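Local coordinates for protein afamin (PDB 6FAK) that carries hydrophobic molecules in body fluids, binds vitamin E and keeps lipidated Wnt proteins soluble and active, at residues 67-71 with 250-255; 74-78 with 100-104; 529-533 with 548-552; 412-416 with 540-546; 313-319 with 373-377. All coordinates share one frame; numbering follows the deposited sequence. Where two conformers were deposited one is given.

Interaction 1. Residues 67-71 with 250-255; sequences KLPNN and EGDVVQ
Asn70 and Pro69, in the first turn of helix 69-78 of the first albumin repeat, meet a Schellman motif of the second, where Gly251 ends helix 231-250 at positive phi and Asp252 N-caps helix 253-268. The contact thus joins two albumin repeats, and its second segment belongs to the region that forms the pocket for hydrophobic ligands. The tight part centres on Pro69: its CB presses on Val254 CB at 3.5 Å, closer than usual for two carbons, while the ring lies across the Asp252 side chain at about a right angle. Beside it the Asn70 amide stacks on the Asp252 carboxylate, their planes 17° apart, with Asn70 CB 3.4 Å from Asp252 OD2. Asp252 CG stands opposite the backbone N (chi1 -177°), which turns OD1 back to the first turn of the helix it caps, where it accepts from Gln255 N at 3.2 Å. The other side is polar and reaches toward solvent at Glu250, which is partly exposed. Asn70 ND2 donates to Glu250 OE2 (2.7 Å), which lies in the amide plane although the carboxylate is met 54° out of its own plane; Tyr33 OH is a second partner of ND2, and Arg101 pairs with the other Glu250 oxygen. Leu68 makes a looser contact, its CG 3.9 Å from Asp252 OD2. A water donates to Asn70 OD1 at 2.7 Å and accepts from Val253 N at 3.0 Å.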
# COMPACT_ATOMS: atom_id res chain seq x y z
N LYS A 67 -23.77 -19.74 -5.26
CA LYS A 67 -22.35 -20.04 -4.96
C LYS A 67 -21.55 -18.76 -4.64
O LYS A 67 -21.97 -17.66 -4.99
CB LYS A 67 -21.67 -20.79 -6.11
CG LYS A 67 -22.01 -22.28 -6.21
CD LYS A 67 -21.39 -22.90 -7.46
CE LYS A 67 -21.05 -24.38 -7.32
NZ LYS A 67 -22.00 -25.18 -6.50
N LEU A 68 -20.41 -18.92 -3.98
CA LEU A 68 -19.48 -17.81 -3.77
C LEU A 68 -19.03 -17.29 -5.16
O LEU A 68 -18.87 -18.09 -6.11
CB LEU A 68 -18.29 -18.27 -2.93
CG LEU A 68 -17.34 -17.23 -2.32
CD1 LEU A 68 -17.96 -16.41 -1.18
CD2 LEU A 68 -16.09 -17.95 -1.84
N PRO A 69 -18.93 -15.95 -5.32
CA PRO A 69 -18.65 -15.41 -6.67
C PRO A 69 -17.32 -15.89 -7.23
O PRO A 69 -17.22 -16.24 -8.38
CB PRO A 69 -18.62 -13.88 -6.46
CG PRO A 69 -19.32 -13.65 -5.15
CD PRO A 69 -19.02 -14.87 -4.31
N ASN A 70 -16.33 -15.90 -6.38
CA ASN A 70 -15.01 -16.37 -6.74
C ASN A 70 -15.00 -17.83 -7.19
O ASN A 70 -14.29 -18.16 -8.13
CB ASN A 70 -14.03 -16.24 -5.56
CG ASN A 70 -12.87 -15.38 -5.89
OD1 ASN A 70 -12.85 -14.79 -7.00
ND2 ASN A 70 -11.90 -15.27 -4.96
N ASN A 71 -15.78 -18.67 -6.52
CA ASN A 71 -15.88 -20.07 -6.92
C ASN A 71 -16.43 -20.20 -8.34
O ASN A 71 -15.94 -21.04 -9.10
CB ASN A 71 -16.66 -20.94 -5.89
CG ASN A 71 -15.82 -21.27 -4.64
OD1 ASN A 71 -14.58 -21.25 -4.69
ND2 ASN A 71 -16.51 -21.58 -3.52
N GLU A 250 -8.64 -11.35 -0.37
CA GLU A 250 -8.68 -12.55 -1.16
C GLU A 250 -8.55 -12.29 -2.66
O GLU A 250 -7.93 -13.08 -3.37
CB GLU A 250 -9.94 -13.37 -0.86
CG GLU A 250 -10.05 -14.57 -1.78
CD GLU A 250 -11.25 -15.44 -1.58
OE1 GLU A 250 -11.98 -15.29 -0.55
OE2 GLU A 250 -11.40 -16.30 -2.50
N GLY A 251 -9.14 -11.21 -3.13
CA GLY A 251 -9.25 -10.92 -4.52
C GLY A 251 -10.62 -11.23 -5.12
O GLY A 251 -10.75 -11.20 -6.31
N ASP A 252 -11.62 -11.49 -4.29
CA ASP A 252 -12.94 -11.81 -4.75
C ASP A 252 -13.62 -10.46 -5.12
O ASP A 252 -14.20 -9.78 -4.26
CB ASP A 252 -13.69 -12.57 -3.66
CG ASP A 252 -15.08 -13.01 -4.11
OD1 ASP A 252 -15.69 -12.43 -5.04
OD2 ASP A 252 -15.55 -13.96 -3.47
N VAL A 253 -13.56 -10.10 -6.39
CA VAL A 253 -13.97 -8.74 -6.84
C VAL A 253 -15.46 -8.44 -6.59
O VAL A 253 -15.79 -7.37 -6.10
CB VAL A 253 -13.58 -8.45 -8.30
CG1 VAL A 253 -12.07 -8.51 -8.47
CG2 VAL A 253 -14.27 -9.42 -9.27
N VAL A 254 -16.32 -9.41 -6.89
CA VAL A 254 -17.77 -9.28 -6.62
C VAL A 254 -18.10 -9.11 -5.12
O VAL A 254 -18.81 -8.18 -4.74
CB VAL A 254 -18.57 -10.48 -7.23
CG1 VAL A 254 -20.04 -10.40 -6.86
CG2 VAL A 254 -18.40 -10.49 -8.74
N GLN A 255 -17.57 -9.99 -4.29
CA GLN A 255 -17.78 -9.89 -2.85
C GLN A 255 -17.22 -8.58 -2.28
O GLN A 255 -17.78 -7.99 -1.35
CB GLN A 255 -17.14 -11.07 -2.12
CG GLN A 255 -17.65 -11.26 -0.70
CD GLN A 255 -19.16 -11.53 -0.67
OE1 GLN A 255 -19.73 -12.13 -1.59
NE2 GLN A 255 -19.82 -11.02 0.33
O HOH W 1 -12.77 -12.42 -8.20

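Interaction 2. Residues 74-78 with 100-104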
# COMPACT_ATOMS: atom_id res chain seq x y z
N GLN A 74 -13.50 -18.70 -10.80
CA GLN A 74 -12.35 -19.60 -10.83
C GLN A 74 -12.69 -20.91 -11.55
O GLN A 74 -11.85 -21.47 -12.27
CB GLN A 74 -11.78 -19.83 -9.42
CG GLN A 74 -11.10 -18.54 -8.91
CD GLN A 74 -10.67 -18.55 -7.46
OE1 GLN A 74 -10.75 -19.58 -6.76
NE2 GLN A 74 -10.08 -17.40 -7.02
N GLU A 75 -13.94 -21.38 -11.40
CA GLU A 75 -14.39 -22.52 -12.20
C GLU A 75 -14.30 -22.22 -13.69
O GLU A 75 -13.77 -23.04 -14.46
CB GLU A 75 -15.83 -22.89 -11.81
CG GLU A 75 -16.41 -24.01 -12.65
CD GLU A 75 -15.84 -25.38 -12.31
OE1 GLU A 75 -15.11 -25.52 -11.28
OE2 GLU A 75 -16.17 -26.34 -13.07
N LYS A 76 -14.78 -21.04 -14.11
CA LYS A 76 -14.76 -20.68 -15.53
C LYS A 76 -13.36 -20.49 -16.08
O LYS A 76 -13.09 -20.80 -17.23
CB LYS A 76 -15.55 -19.40 -15.79
CG LYS A 76 -17.04 -19.46 -15.46
CD LYS A 76 -17.73 -20.68 -16.07
CE LYS A 76 -19.25 -20.67 -15.88
NZ LYS A 76 -19.84 -21.84 -16.61
N ILE A 77 -12.47 -19.90 -15.30
CA ILE A 77 -11.06 -19.78 -15.70
C ILE A 77 -10.42 -21.17 -15.87
O ILE A 77 -9.74 -21.43 -16.87
CB ILE A 77 -10.27 -18.95 -14.66
CG1 ILE A 77 -10.65 -17.48 -14.76
CG2 ILE A 77 -8.76 -19.11 -14.82
CD1 ILE A 77 -10.15 -16.66 -13.59
N CYS A 78 -10.64 -22.04 -14.90
CA CYS A 78 -10.06 -23.40 -14.89
C CYS A 78 -10.62 -24.29 -16.03
O CYS A 78 -9.95 -25.21 -16.47
CB CYS A 78 -10.32 -24.07 -13.55
SG CYS A 78 -9.22 -23.49 -12.23
N ARG A 100 -8.76 -24.17 -3.59
CA ARG A 100 -8.56 -23.54 -4.89
C ARG A 100 -8.48 -22.02 -4.73
O ARG A 100 -7.65 -21.39 -5.36
CB ARG A 100 -9.66 -23.94 -5.89
CG ARG A 100 -9.56 -23.25 -7.23
CD ARG A 100 -10.72 -23.59 -8.16
NE ARG A 100 -10.56 -24.91 -8.79
CZ ARG A 100 -11.43 -25.46 -9.65
NH1 ARG A 100 -11.18 -26.67 -10.18
NH2 ARG A 100 -12.51 -24.79 -10.05
N ARG A 101 -9.37 -21.45 -3.93
CA ARG A 101 -9.36 -20.00 -3.63
C ARG A 101 -8.03 -19.51 -3.03
O ARG A 101 -7.50 -18.46 -3.41
CB ARG A 101 -10.52 -19.63 -2.73
CG ARG A 101 -11.87 -19.66 -3.43
CD ARG A 101 -13.03 -19.74 -2.43
NE ARG A 101 -12.95 -18.67 -1.46
CZ ARG A 101 -13.38 -18.72 -0.20
NH1 ARG A 101 -13.23 -17.67 0.59
NH2 ARG A 101 -13.98 -19.82 0.28
N LEU A 102 -7.47 -20.33 -2.16
CA LEU A 102 -6.23 -20.04 -1.50
C LEU A 102 -5.07 -20.12 -2.50
O LEU A 102 -4.25 -19.20 -2.57
CB LEU A 102 -6.02 -21.02 -0.31
CG LEU A 102 -4.75 -20.82 0.54
CD1 LEU A 102 -4.73 -19.46 1.20
CD2 LEU A 102 -4.64 -21.89 1.63
N CYS A 103 -5.05 -21.19 -3.30
CA CYS A 103 -4.05 -21.34 -4.34
C CYS A 103 -4.07 -20.15 -5.31
O CYS A 103 -3.01 -19.65 -5.65
CB CYS A 103 -4.28 -22.67 -5.09
SG CYS A 103 -2.99 -23.09 -6.25
N PHE A 104 -5.25 -19.71 -5.72
CA PHE A 104 -5.40 -18.56 -6.63
C PHE A 104 -4.83 -17.25 -6.03
O PHE A 104 -4.13 -16.47 -6.70
CB PHE A 104 -6.85 -18.38 -7.09
CG PHE A 104 -7.14 -19.04 -8.40
CD1 PHE A 104 -6.60 -18.53 -9.58
CD2 PHE A 104 -7.87 -20.21 -8.47
CE1 PHE A 104 -6.86 -19.15 -10.81
CE2 PHE A 104 -8.13 -20.84 -9.69
CZ PHE A 104 -7.64 -20.31 -10.86
O HOH W 2 -9.30 -16.74 -4.24
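Two helices of the first albumin repeat, 69-78 and 97-106, cross here at 72°, with the axes of their contacting turns 11.9 Å apart; each carries one cysteine of the adjacent disulfide pair Cys78-Cys93 and Cys92-Cys103. Gln74 lies over the Phe104 ring, the two side chains overlapping side by side while pointing opposite ways. Its CG is 4.0 Å from the ring centroid, a CH-pi contact over the face but offset toward the rim, and the amide continues across the ring base at 28° to the ring plane. The chain can lie flat in this way because it is extended beyond CG. Its NE2 donates to a water at 3.0 Å, and that water in turn donates to Arg101 O, tying the amide to the opposite helix. The same ring takes Cys78 SG at its edge, a sulfur-aromatic contact with SG 3.8 Å from Phe104 CZ. Cys78 SG also sits over the centre of the Arg100 guanidinium, 3.9 Å from Arg100 CZ, and so is wedged between ring edge and guanidinium face. Arg100 NH2 makes a salt bridge to Glu75 OE1 (3.0 Å), near the guanidinium plane, on the anti side of Glu75 OE1 and tilted 32° out of the carboxylate plane. Glu75 is exposed, whereas Arg100 is buried and also donates through NH1 to Cys93 O. Ile77 CG2 closes the apolar side, 4.3 Å from Phe104 CZ. Helices pinned by disulfides through neighbouring cysteines, as Cys92 and Cys93 do here, are the hallmark of the serum albumin fold.

Interaction 3. Residues 529-533 with 548-552; sequences FLVNL and LFTNF
Phe529 points one corner of its ring into Phe552, opening a purely apolar contact between helices 521-536 and 542-560 of the third albumin repeat, whose segments run at 140° to each other with axes 11.2 Å apart. The pair is T-shaped: Phe529 CZ stands over the centre of the Phe552 ring, 3.5 Å from Phe552 CG, with centroids 4.8 Å apart and planes at 70°. Two atoms back along the same edge, Phe529 CD1 lies 4.1 Å from Phe549 CE1, so this ring touches both aromatic partners with its edge. A leucine in place of Phe552 would probably leave the Phe529 edge without a face to rest on and open a gap between the helices. Next along the chain, Leu530 sets CD2 squarely over the Phe549 face, a CH-pi contact 4.3 Å from the centroid, while its CD1 comes within 3.8 Å of Phe549 CD1. The ring is presented to it because Phe549 CG extends opposite the backbone N (chi1 177°). One turn on from Phe529, Leu533 adds branched ends, its CD1 4.2 Å from Leu548 CD2. Hydrogen bonds between the segments are absent, and packing carries the whole contact. The helix pair is backed by helix 376-417, where Tyr408 meets Phe549 edge-to-face and Leu530 rests on Ile412, while helix 423-440 receives Val531 and a loop covers Phe552 through Pro574.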
# COMPACT_ATOMS: atom_id res chain seq x y z
N PHE A 529 21.90 3.68 -9.65
CA PHE A 529 23.37 3.79 -9.51
C PHE A 529 23.82 3.71 -8.05
O PHE A 529 24.74 2.92 -7.70
CB PHE A 529 23.88 5.08 -10.22
CG PHE A 529 25.34 5.35 -10.00
CD1 PHE A 529 25.77 6.08 -8.90
CD2 PHE A 529 26.26 4.89 -10.91
CE1 PHE A 529 27.12 6.31 -8.66
CE2 PHE A 529 27.64 5.09 -10.68
CZ PHE A 529 28.06 5.81 -9.54
N LEU A 530 23.17 4.51 -7.20
CA LEU A 530 23.53 4.54 -5.78
C LEU A 530 23.33 3.19 -5.09
O LEU A 530 24.22 2.75 -4.35
CB LEU A 530 22.79 5.62 -5.05
CG LEU A 530 23.11 5.72 -3.56
CD1 LEU A 530 24.57 5.89 -3.18
CD2 LEU A 530 22.34 6.89 -3.01
N VAL A 531 22.20 2.55 -5.38
CA VAL A 531 21.91 1.27 -4.81
C VAL A 531 22.94 0.24 -5.26
O VAL A 531 23.49 -0.48 -4.40
CB VAL A 531 20.45 0.83 -5.06
CG1 VAL A 531 20.20 -0.63 -4.70
CG2 VAL A 531 19.52 1.73 -4.26
N ASN A 532 23.18 0.15 -6.55
CA ASN A 532 24.22 -0.78 -7.07
C ASN A 532 25.62 -0.51 -6.48
O ASN A 532 26.35 -1.43 -6.12
CB ASN A 532 24.24 -0.79 -8.61
CG ASN A 532 22.98 -1.39 -9.20
OD1 ASN A 532 22.44 -2.37 -8.65
ND2 ASN A 532 22.52 -0.86 -10.32
N LEU A 533 25.95 0.77 -6.31
CA LEU A 533 27.20 1.15 -5.68
C LEU A 533 27.34 0.64 -4.24
O LEU A 533 28.44 0.13 -3.83
CB LEU A 533 27.37 2.67 -5.70
CG LEU A 533 28.73 3.18 -5.27
CD1 LEU A 533 29.83 2.75 -6.24
CD2 LEU A 533 28.64 4.70 -5.13
N LEU A 548 31.65 9.14 -1.92
CA LEU A 548 31.89 8.64 -3.24
C LEU A 548 30.77 8.99 -4.21
O LEU A 548 31.00 9.35 -5.36
CB LEU A 548 32.14 7.14 -3.20
CG LEU A 548 32.50 6.41 -4.49
CD1 LEU A 548 33.76 7.01 -5.12
CD2 LEU A 548 32.70 4.94 -4.16
N PHE A 549 29.54 8.82 -3.75
CA PHE A 549 28.38 9.19 -4.54
C PHE A 549 28.39 10.68 -4.91
O PHE A 549 28.08 11.02 -6.06
CB PHE A 549 27.11 8.86 -3.78
CG PHE A 549 25.88 9.27 -4.51
CD1 PHE A 549 25.51 8.60 -5.67
CD2 PHE A 549 25.12 10.33 -4.07
CE1 PHE A 549 24.36 8.96 -6.37
CE2 PHE A 549 23.96 10.68 -4.75
CZ PHE A 549 23.60 10.00 -5.91
N THR A 550 28.70 11.55 -3.96
CA THR A 550 28.75 12.97 -4.26
C THR A 550 29.91 13.30 -5.21
O THR A 550 29.79 14.25 -5.94
CB THR A 550 28.87 13.91 -3.05
OG1 THR A 550 30.17 13.76 -2.42
CG2 THR A 550 27.73 13.64 -2.10
N ASN A 551 31.00 12.54 -5.17
CA ASN A 551 32.09 12.69 -6.16
C ASN A 551 31.54 12.43 -7.61
O ASN A 551 31.65 13.28 -8.51
CB ASN A 551 33.21 11.73 -5.81
CG ASN A 551 34.52 12.01 -6.54
OD1 ASN A 551 34.54 12.58 -7.62
ND2 ASN A 551 35.59 11.55 -5.98
N PHE A 552 30.92 11.27 -7.80
CA PHE A 552 30.27 10.91 -9.06
C PHE A 552 29.26 11.96 -9.49
O PHE A 552 29.23 12.34 -10.67
CB PHE A 552 29.59 9.54 -8.95
CG PHE A 552 30.47 8.38 -9.21
CD1 PHE A 552 30.85 8.05 -10.49
CD2 PHE A 552 30.83 7.52 -8.17
CE1 PHE A 552 31.60 6.90 -10.74
CE2 PHE A 552 31.60 6.39 -8.40
CZ PHE A 552 31.99 6.07 -9.69

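Interaction 4. Residues 412-416 with 540-546; sequences IRLTK and LTDEELQ
Asp542 is gripped by two cations of helix 376-417, Arg413 and Lys416, in a salt-bridge network at the start of helix 542-560. Arg413 takes the carboxylate side-on: NE bonds OD2 at 2.7 Å on its syn lone pair, and NH2 reaches OD1 in a nearly straight bond (177°). The planes of the two groups are 42° apart. Lys416 NZ meets the same OD1 at 2.7 Å, almost along the C-O axis, so this oxygen accepts from both cations. NZ has a further partner in Leu540 O at 2.8 Å, lying in the carbonyl plane, and the Lys416 chain, bent at chi2 and chi4, curls round to bring NZ there. Asparagine in place of Asp542 would probably leave Arg413 and Lys416 without the negative charge that balances them. Aliphatic groups surround this polar centre: Lys416 CE and Leu545 CD1 meet tip to tip at 3.4 Å, a tight pair, and Ile412 CG2 lies against Asp542 OD1 (3.6 Å) and 4.3 Å from Leu545 CD1. Farther out, Thr541 and Glu544 hold the helix start: Glu544 N donates to Thr541 OG1 at 3.1 Å, and Thr541 N to Glu544 OE1. Behind helix 376-417, Ile412 touches Val534 of helix 521-536. The reciprocal pair of Thr541 and Glu544 is a classic capping box, here at the start of the helix whose first residue, Asp542, carries the salt-bridge network.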
# COMPACT_ATOMS: atom_id res chain seq x y z
N ILE A 412 20.99 4.33 0.86
CA ILE A 412 22.19 3.73 1.47
C ILE A 412 21.80 2.77 2.65
O ILE A 412 22.20 1.59 2.69
CB ILE A 412 23.21 4.82 1.96
CG1 ILE A 412 23.83 5.54 0.75
CG2 ILE A 412 24.32 4.17 2.79
CD1 ILE A 412 24.65 6.79 1.06
N ARG A 413 20.99 3.28 3.56
CA ARG A 413 20.59 2.53 4.76
C ARG A 413 19.80 1.29 4.41
O ARG A 413 20.11 0.22 4.92
CB ARG A 413 19.77 3.41 5.73
CG ARG A 413 20.68 4.21 6.67
CD ARG A 413 21.19 3.36 7.87
NE ARG A 413 22.54 2.82 7.64
CZ ARG A 413 23.03 1.69 8.15
NH1 ARG A 413 22.30 0.93 8.98
NH2 ARG A 413 24.26 1.31 7.85
N LEU A 414 18.80 1.43 3.54
CA LEU A 414 17.98 0.33 3.15
C LEU A 414 18.80 -0.77 2.46
O LEU A 414 18.57 -1.97 2.67
CB LEU A 414 16.83 0.76 2.22
CG LEU A 414 15.60 1.47 2.79
CD1 LEU A 414 14.85 2.20 1.66
CD2 LEU A 414 14.69 0.43 3.43
N THR A 415 19.69 -0.36 1.55
CA THR A 415 20.54 -1.32 0.81
C THR A 415 21.50 -2.06 1.76
O THR A 415 21.69 -3.26 1.63
CB THR A 415 21.27 -0.64 -0.36
OG1 THR A 415 20.31 0.00 -1.21
CG2 THR A 415 21.98 -1.62 -1.18
N LYS A 416 22.07 -1.37 2.74
CA LYS A 416 22.88 -2.02 3.78
C LYS A 416 22.14 -3.12 4.56
O LYS A 416 22.72 -4.21 4.88
CB LYS A 416 23.41 -0.98 4.79
CG LYS A 416 24.50 -0.07 4.26
CD LYS A 416 25.83 -0.76 4.14
CE LYS A 416 26.99 0.22 3.92
NZ LYS A 416 27.47 1.01 5.10
N LEU A 540 32.14 -0.56 2.88
CA LEU A 540 32.36 0.86 3.20
C LEU A 540 31.33 1.42 4.18
O LEU A 540 30.19 0.94 4.27
CB LEU A 540 32.36 1.73 1.91
CG LEU A 540 33.46 1.47 0.87
CD1 LEU A 540 33.52 2.63 -0.12
CD2 LEU A 540 34.81 1.19 1.50
N THR A 541 31.74 2.44 4.95
CA THR A 541 30.81 3.11 5.86
C THR A 541 29.80 3.94 5.05
O THR A 541 30.08 4.33 3.94
CB THR A 541 31.51 4.11 6.85
OG1 THR A 541 32.12 5.18 6.11
CG2 THR A 541 32.57 3.43 7.76
N ASP A 542 28.65 4.22 5.65
CA ASP A 542 27.67 5.11 5.06
C ASP A 542 28.28 6.46 4.59
O ASP A 542 27.97 6.94 3.51
CB ASP A 542 26.55 5.41 6.04
CG ASP A 542 25.63 4.19 6.27
OD1 ASP A 542 25.94 3.05 5.85
OD2 ASP A 542 24.58 4.41 6.88
N GLU A 543 29.13 7.05 5.44
CA GLU A 543 29.81 8.32 5.11
C GLU A 543 30.73 8.19 3.89
O GLU A 543 30.67 9.03 3.00
CB GLU A 543 30.58 8.85 6.33
CG GLU A 543 31.37 10.13 6.07
CD GLU A 543 32.06 10.67 7.31
OE1 GLU A 543 31.37 10.91 8.32
OE2 GLU A 543 33.30 10.88 7.27
N GLU A 544 31.57 7.15 3.84
CA GLU A 544 32.38 6.88 2.66
C GLU A 544 31.55 6.69 1.38
O GLU A 544 31.96 7.15 0.31
CB GLU A 544 33.27 5.65 2.88
CG GLU A 544 34.39 5.88 3.91
CD GLU A 544 35.04 4.61 4.45
OE1 GLU A 544 34.46 3.50 4.42
OE2 GLU A 544 36.16 4.73 4.98
N LEU A 545 30.42 5.98 1.49
CA LEU A 545 29.53 5.79 0.34
C LEU A 545 28.90 7.11 -0.10
O LEU A 545 28.83 7.38 -1.28
CB LEU A 545 28.43 4.76 0.64
CG LEU A 545 28.99 3.34 0.78
CD1 LEU A 545 28.00 2.45 1.52
CD2 LEU A 545 29.32 2.73 -0.55
N GLN A 546 28.44 7.91 0.84
CA GLN A 546 27.87 9.23 0.55
C GLN A 546 28.95 10.12 -0.14
O GLN A 546 28.67 10.81 -1.15
CB GLN A 546 27.39 9.86 1.84
CG GLN A 546 26.83 11.26 1.73
CD GLN A 546 25.51 11.33 0.96
OE1 GLN A 546 24.61 10.49 1.14
NE2 GLN A 546 25.36 12.38 0.16

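Interaction 5. Residues 313-319 with 373-377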
# COMPACT_ATOMS: atom_id res chain seq x y z
N THR A 313 -7.37 4.17 33.98
CA THR A 313 -6.31 4.37 34.97
C THR A 313 -6.77 4.73 36.38
O THR A 313 -6.02 4.49 37.32
CB THR A 313 -5.39 5.49 34.49
OG1 THR A 313 -6.14 6.72 34.42
CG2 THR A 313 -4.82 5.15 33.09
N ASP A 314 -7.94 5.35 36.53
CA ASP A 314 -8.42 5.84 37.84
C ASP A 314 -9.46 4.96 38.50
O ASP A 314 -9.74 5.15 39.66
CB ASP A 314 -9.01 7.25 37.70
CG ASP A 314 -8.03 8.23 37.04
OD1 ASP A 314 -6.83 7.89 36.97
OD2 ASP A 314 -8.47 9.32 36.58
N SER A 315 -10.05 4.03 37.77
CA SER A 315 -11.11 3.20 38.29
C SER A 315 -10.47 2.02 38.99
O SER A 315 -9.41 1.55 38.55
CB SER A 315 -11.98 2.70 37.16
OG SER A 315 -12.85 1.67 37.59
N GLU A 316 -11.11 1.53 40.05
CA GLU A 316 -10.71 0.29 40.66
C GLU A 316 -11.37 -0.93 40.02
O GLU A 316 -11.34 -2.01 40.57
CB GLU A 316 -11.02 0.31 42.18
CG GLU A 316 -9.87 0.81 43.02
CD GLU A 316 -10.02 0.36 44.47
OE1 GLU A 316 -8.99 0.03 45.11
OE2 GLU A 316 -11.16 0.32 44.97
N ASN A 317 -12.03 -0.78 38.89
CA ASN A 317 -12.62 -1.93 38.22
C ASN A 317 -11.82 -2.43 37.02
O ASN A 317 -12.30 -3.29 36.29
CB ASN A 317 -14.04 -1.60 37.81
CG ASN A 317 -14.94 -1.36 38.99
OD1 ASN A 317 -14.67 -1.84 40.10
ND2 ASN A 317 -16.02 -0.63 38.77
N VAL A 318 -10.61 -1.92 36.81
CA VAL A 318 -9.88 -2.20 35.56
C VAL A 318 -9.57 -3.68 35.39
O VAL A 318 -9.89 -4.27 34.35
CB VAL A 318 -8.60 -1.36 35.47
CG1 VAL A 318 -7.78 -1.75 34.26
CG2 VAL A 318 -8.93 0.14 35.35
N CYS A 319 -8.95 -4.29 36.41
CA CYS A 319 -8.52 -5.68 36.26
C CYS A 319 -9.75 -6.60 36.11
O CYS A 319 -9.69 -7.55 35.33
CB CYS A 319 -7.66 -6.15 37.42
SG CYS A 319 -6.07 -5.31 37.55
N TYR A 373 -1.38 0.57 37.99
CA TYR A 373 -1.92 1.02 36.68
C TYR A 373 -2.36 2.48 36.60
O TYR A 373 -2.56 3.03 35.52
CB TYR A 373 -3.02 0.08 36.18
CG TYR A 373 -4.28 -0.07 37.00
CD1 TYR A 373 -5.19 0.97 37.14
CD2 TYR A 373 -4.63 -1.31 37.51
CE1 TYR A 373 -6.38 0.81 37.83
CE2 TYR A 373 -5.80 -1.49 38.20
CZ TYR A 373 -6.69 -0.43 38.34
OH TYR A 373 -7.84 -0.60 39.03
N ARG A 374 -2.48 3.11 37.76
CA ARG A 374 -2.67 4.54 37.90
C ARG A 374 -1.74 5.38 37.02
O ARG A 374 -2.16 6.42 36.52
CB ARG A 374 -2.49 4.89 39.39
CG ARG A 374 -2.23 6.35 39.75
CD ARG A 374 -1.95 6.49 41.24
NE ARG A 374 -3.13 6.91 41.97
CZ ARG A 374 -3.35 6.74 43.27
NH1 ARG A 374 -2.46 6.10 44.03
NH2 ARG A 374 -4.47 7.20 43.82
N TYR A 375 -0.52 4.90 36.82
CA TYR A 375 0.52 5.57 36.03
C TYR A 375 0.63 5.16 34.57
O TYR A 375 1.65 5.41 33.91
CB TYR A 375 1.86 5.34 36.73
CG TYR A 375 1.83 5.87 38.13
CD1 TYR A 375 1.81 7.23 38.35
CD2 TYR A 375 1.68 5.01 39.23
CE1 TYR A 375 1.72 7.73 39.62
CE2 TYR A 375 1.62 5.51 40.51
CZ TYR A 375 1.63 6.87 40.70
OH TYR A 375 1.56 7.38 41.96
N ALA A 376 -0.41 4.55 34.01
CA ALA A 376 -0.38 4.15 32.62
C ALA A 376 -0.07 5.29 31.66
O ALA A 376 0.71 5.13 30.71
CB ALA A 376 -1.69 3.52 32.22
N GLU A 377 -0.63 6.46 31.90
CA GLU A 377 -0.44 7.59 30.96
C GLU A 377 1.03 8.05 30.89
O GLU A 377 1.47 8.52 29.85
CB GLU A 377 -1.36 8.76 31.30
CG GLU A 377 -2.82 8.42 31.05
CD GLU A 377 -3.78 9.41 31.71
OE1 GLU A 377 -3.74 9.55 32.96
OE2 GLU A 377 -4.59 10.05 30.99
O HOH W 3 -4.29 7.84 36.80
O HOH W 4 -8.66 -3.42 39.24
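An ST turn and a type I beta turn face each other in the second albumin repeat, just before helix 318-324 and at the start of helix 376-417. Tyr373, which opens the beta turn, spans from one turn to the other. Its CG lies between the backbone N and the carbonyl carbon (chi1 62°), swinging the ring toward 313-319. At the far end Tyr373 OH donates to Ser315 O at 2.7 Å, in the carbonyl plane and on a lone pair; Ser315 OG meanwhile accepts from Asn317 N, forming the ST turn. A water donates to the same hydroxyl at 2.9 Å and accepts from Cys319 N. Over one ring face Val318 CB makes a CH-pi contact, 4.0 Å from the centroid, and Cys319 SG, disulfide-bonded to Cys364, approaches obliquely, 3.9 Å from Tyr373 CE2. Beside the ring, Thr313 CG2 packs on Ala376 CB at 3.6 Å, and Thr313 O receives a CA-H...O contact from Arg374. Outside, Arg308 bridges Asp314 and Glu377, which likely offsets the like charges of these two acids. A hydroxyl that donates to Ser315 O and accepts from a water, with the ring face on Val318, probably fixes both the depth and the rotation of the Tyr373 ring.

How the interactions relate
Interactions 1 and 2 share helix 69-78 and touch through the Glu250-Arg101 salt bridge, so the packing inside the first albumin repeat continues into its junction with the second. Interactions 3 and 4 share helix 542-560 in the third repeat, with centres 10 Å apart and Leu530 packed on Ile412. Interaction 3 is the buried one, all rings and leucines, whereas interaction 4, nearer the helix start, is charged and partly buried. Interaction 5 stands alone, its centre about 37 Å from the chain's centre, yet it uses the opposite end of the helix 376-417 that serves interaction 4. Interactions 1, 2 and 5 are partly buried and combine apolar contacts with hydrogen bonds and bridging waters.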